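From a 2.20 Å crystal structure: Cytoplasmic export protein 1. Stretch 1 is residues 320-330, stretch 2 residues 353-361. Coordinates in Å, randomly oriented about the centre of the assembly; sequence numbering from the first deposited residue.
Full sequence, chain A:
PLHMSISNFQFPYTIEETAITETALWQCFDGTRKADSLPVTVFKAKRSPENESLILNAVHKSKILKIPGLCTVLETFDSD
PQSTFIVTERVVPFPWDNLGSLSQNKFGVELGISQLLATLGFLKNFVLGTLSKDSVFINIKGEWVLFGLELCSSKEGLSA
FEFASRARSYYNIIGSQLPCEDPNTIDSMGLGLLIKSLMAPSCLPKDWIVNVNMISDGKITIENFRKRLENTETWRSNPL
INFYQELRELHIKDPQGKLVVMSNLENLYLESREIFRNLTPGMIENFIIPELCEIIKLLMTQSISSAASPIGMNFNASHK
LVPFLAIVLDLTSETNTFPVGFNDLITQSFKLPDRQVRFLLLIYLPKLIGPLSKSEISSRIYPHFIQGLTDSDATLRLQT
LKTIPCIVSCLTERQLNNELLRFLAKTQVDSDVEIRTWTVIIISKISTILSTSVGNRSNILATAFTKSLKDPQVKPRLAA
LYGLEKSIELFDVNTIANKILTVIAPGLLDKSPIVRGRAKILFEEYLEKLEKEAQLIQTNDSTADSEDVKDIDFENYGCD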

# COMPACT_ATOMS: atom_id res chain seq x y z
N LYS A 320 -10.17 19.29 3.74
CA LYS A 320 -9.83 18.07 3.04
C LYS A 320 -8.70 17.27 3.75
O LYS A 320 -8.38 16.17 3.32
CB LYS A 320 -9.46 18.35 1.57
CG LYS A 320 -10.59 18.93 0.77
CD LYS A 320 -11.79 17.98 0.75
CE LYS A 320 -12.66 18.25 -0.47
NZ LYS A 320 -13.90 17.41 -0.39
N LEU A 321 -8.13 17.83 4.81
CA LEU A 321 -7.03 17.15 5.52
C LEU A 321 -7.38 15.76 6.04
O LEU A 321 -6.70 14.81 5.73
CB LEU A 321 -6.53 17.99 6.68
CG LEU A 321 -5.84 19.27 6.21
CD1 LEU A 321 -5.79 20.21 7.42
CD2 LEU A 321 -4.46 18.94 5.68
N VAL A 322 -8.43 15.67 6.83
CA VAL A 322 -8.97 14.40 7.33
C VAL A 322 -9.38 13.44 6.21
O VAL A 322 -8.94 12.30 6.20
CB VAL A 322 -10.09 14.66 8.39
CG1 VAL A 322 -10.78 13.38 8.87
CG2 VAL A 322 -9.48 15.36 9.59
N PRO A 323 -10.20 13.88 5.23
CA PRO A 323 -10.59 12.85 4.23
C PRO A 323 -9.45 12.32 3.38
O PRO A 323 -9.37 11.12 3.20
CB PRO A 323 -11.66 13.54 3.36
CG PRO A 323 -11.96 14.84 4.04
CD PRO A 323 -10.88 15.16 5.04
N PHE A 324 -8.57 13.20 2.88
CA PHE A 324 -7.46 12.78 2.05
C PHE A 324 -6.50 11.90 2.84
O PHE A 324 -6.00 10.92 2.33
CB PHE A 324 -6.63 14.00 1.48
CG PHE A 324 -7.38 14.87 0.46
CD1 PHE A 324 -8.71 14.63 0.12
CD2 PHE A 324 -6.72 15.98 -0.11
CE1 PHE A 324 -9.39 15.43 -0.84
CE2 PHE A 324 -7.38 16.79 -1.04
CZ PHE A 324 -8.72 16.53 -1.39
N LEU A 325 -6.21 12.27 4.08
CA LEU A 325 -5.21 11.51 4.87
C LEU A 325 -5.82 10.14 5.16
O LEU A 325 -5.09 9.12 5.25
CB LEU A 325 -4.96 12.22 6.18
CG LEU A 325 -3.61 12.62 6.74
CD1 LEU A 325 -3.77 12.99 8.21
CD2 LEU A 325 -2.51 11.56 6.59
N ALA A 326 -7.15 10.08 5.31
CA ALA A 326 -7.85 8.78 5.55
C ALA A 326 -7.64 7.84 4.36
O ALA A 326 -7.33 6.63 4.52
CB ALA A 326 -9.35 8.99 5.86
N ILE A 327 -7.68 8.40 3.16
CA ILE A 327 -7.44 7.62 1.97
C ILE A 327 -6.03 7.11 1.96
O ILE A 327 -5.76 5.97 1.58
CB ILE A 327 -7.64 8.49 0.73
CG1 ILE A 327 -8.94 9.31 0.84
CG2 ILE A 327 -7.55 7.73 -0.56
CD1 ILE A 327 -10.20 8.54 0.61
N VAL A 328 -5.08 7.98 2.32
CA VAL A 328 -3.70 7.61 2.16
C VAL A 328 -3.42 6.48 3.20
O VAL A 328 -2.77 5.48 2.86
CB VAL A 328 -2.79 8.83 2.34
CG1 VAL A 328 -1.43 8.43 2.86
CG2 VAL A 328 -2.61 9.56 1.02
N LEU A 329 -3.89 6.67 4.42
CA LEU A 329 -3.61 5.71 5.53
C LEU A 329 -4.24 4.38 5.24
O LEU A 329 -3.62 3.35 5.49
CB LEU A 329 -4.14 6.19 6.89
CG LEU A 329 -3.47 7.40 7.52
CD1 LEU A 329 -4.36 7.95 8.65
CD2 LEU A 329 -2.08 6.98 7.96
N ASP A 330 -5.48 4.42 4.75
CA ASP A 330 -6.17 3.22 4.24
C ASP A 330 -5.42 2.54 3.12
O ASP A 330 -5.08 1.38 3.21
CB ASP A 330 -7.61 3.52 3.76
CG ASP A 330 -8.35 2.25 3.25
OD1 ASP A 330 -9.28 2.38 2.43
OD2 ASP A 330 -8.04 1.11 3.69
N PRO A 353 -2.43 21.07 14.78
CA PRO A 353 -3.21 21.08 16.02
C PRO A 353 -4.66 20.64 15.82
O PRO A 353 -5.44 20.68 16.77
CB PRO A 353 -3.07 22.53 16.54
CG PRO A 353 -1.90 23.10 15.78
CD PRO A 353 -1.92 22.41 14.43
N ASP A 354 -5.02 20.18 14.61
CA ASP A 354 -6.39 19.71 14.37
C ASP A 354 -6.78 18.40 15.09
O ASP A 354 -6.15 17.38 14.91
CB ASP A 354 -6.68 19.56 12.89
CG ASP A 354 -8.15 19.65 12.61
OD1 ASP A 354 -8.78 18.67 12.19
OD2 ASP A 354 -8.70 20.73 12.88
N ARG A 355 -7.85 18.46 15.86
CA ARG A 355 -8.36 17.37 16.69
C ARG A 355 -8.85 16.19 15.85
O ARG A 355 -8.62 15.05 16.18
CB ARG A 355 -9.56 17.93 17.44
CG ARG A 355 -9.93 17.26 18.74
CD ARG A 355 -9.31 18.11 19.81
NE ARG A 355 -10.20 19.12 20.32
CZ ARG A 355 -9.82 20.19 21.01
NH1 ARG A 355 -10.74 21.07 21.42
NH2 ARG A 355 -8.54 20.41 21.30
N GLN A 356 -9.56 16.49 14.77
CA GLN A 356 -10.09 15.45 13.91
C GLN A 356 -9.00 14.68 13.15
O GLN A 356 -9.16 13.50 12.80
CB GLN A 356 -11.12 16.12 12.97
CG GLN A 356 -12.37 16.61 13.71
CD GLN A 356 -12.91 15.62 14.76
OE1 GLN A 356 -13.13 14.42 14.48
NE2 GLN A 356 -13.16 16.12 15.98
N VAL A 357 -7.90 15.37 12.86
CA VAL A 357 -6.72 14.74 12.33
C VAL A 357 -6.16 13.72 13.35
O VAL A 357 -5.90 12.57 13.01
CB VAL A 357 -5.62 15.77 11.98
CG1 VAL A 357 -4.30 15.07 11.69
CG2 VAL A 357 -6.01 16.59 10.74
N ARG A 358 -5.92 14.21 14.55
CA ARG A 358 -5.34 13.42 15.62
C ARG A 358 -6.23 12.18 15.94
O ARG A 358 -5.70 11.10 16.09
CB ARG A 358 -5.13 14.29 16.86
CG ARG A 358 -4.62 13.49 18.05
CD ARG A 358 -3.22 12.92 17.81
NE ARG A 358 -2.20 13.98 17.71
CZ ARG A 358 -1.63 14.61 18.74
NH1 ARG A 358 -0.66 15.53 18.52
NH2 ARG A 358 -1.98 14.30 20.00
N PHE A 359 -7.55 12.33 16.00
CA PHE A 359 -8.40 11.10 16.15
C PHE A 359 -8.08 10.10 15.00
O PHE A 359 -8.01 8.87 15.18
CB PHE A 359 -9.88 11.47 16.07
CG PHE A 359 -10.47 12.04 17.36
CD1 PHE A 359 -10.53 11.28 18.54
CD2 PHE A 359 -11.03 13.34 17.37
CE1 PHE A 359 -11.12 11.81 19.70
CE2 PHE A 359 -11.58 13.87 18.54
CZ PHE A 359 -11.64 13.10 19.69
N LEU A 360 -7.92 10.63 13.78
CA LEU A 360 -7.68 9.73 12.66
C LEU A 360 -6.34 8.97 12.85
O LEU A 360 -6.27 7.75 12.58
CB LEU A 360 -7.72 10.47 11.33
CG LEU A 360 -7.33 9.66 10.11
CD1 LEU A 360 -8.18 8.38 9.80
CD2 LEU A 360 -7.31 10.63 8.95
N LEU A 361 -5.30 9.71 13.30
CA LEU A 361 -3.97 9.17 13.47
C LEU A 361 -3.94 8.16 14.61
O LEU A 361 -3.23 7.15 14.56
CB LEU A 361 -2.99 10.30 13.84
CG LEU A 361 -2.63 11.34 12.79
CD1 LEU A 361 -1.89 12.53 13.41
CD2 LEU A 361 -1.81 10.68 11.69

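Leu-360 fits as a knob into a hole formed by four residues of the facing helix: Val-322, Leu-325, Ala-326 and Leu-329. It gives up more surface to this contact than any other residue, 95 Å². Its chi1 is t and its chi2 is p.

One methyl does much of the work. Leu-360 CD2 lies 3.6 Å from Val-322 O, 3.7 Å from Ala-326 N, 4.0 Å from Ala-326 CB and 4.0 Å from Leu-325 CB. The methyl thus packs against backbone as well as side chains. The two backbone atoms it touches, Ala-326 N and Val-322 O, are already joined by a helical hydrogen bond of 3.0 Å. The small side chain of Ala-326 points sideways. On the next turn, Leu-329 CD1 reaches Leu-360 CG at 3.7 Å.

The two helices run nearly parallel, at 16°, with their axes 9.6 Å apart at closest approach. The backbones come nearest at Val-322 and Val-357, whose CA atoms are 5.5 Å apart. Beta-branched side chains meet here: Val-322 CG2 is 3.9 Å from Val-357 CG2. The same Val-322 CG2 lies 3.6 Å from Val-357 N and 3.8 Å from Gln-356 CB. Gln-356 starts toward the other helix, but its end leads away.

Val-357 also meets two leucines. Its CG2 is 4.3 Å from Leu-321 CB, and its CG1 is 4.1 Å from Leu-325 CD1.

Asp-354 caps the second helix. Its OD1 accepts a weak hydrogen bond from Val-357 N, with 3.5 Å between these atoms and an N-H...acceptor angle of 145°. Val-322 CG2 lies 4.3 Å from Asp-354 OD1, so the valine methyl packs beside the cap.

No hydrogen bond crosses between the stretches. The contact is mainly apolar packing and buries 399 Å², both sides summed.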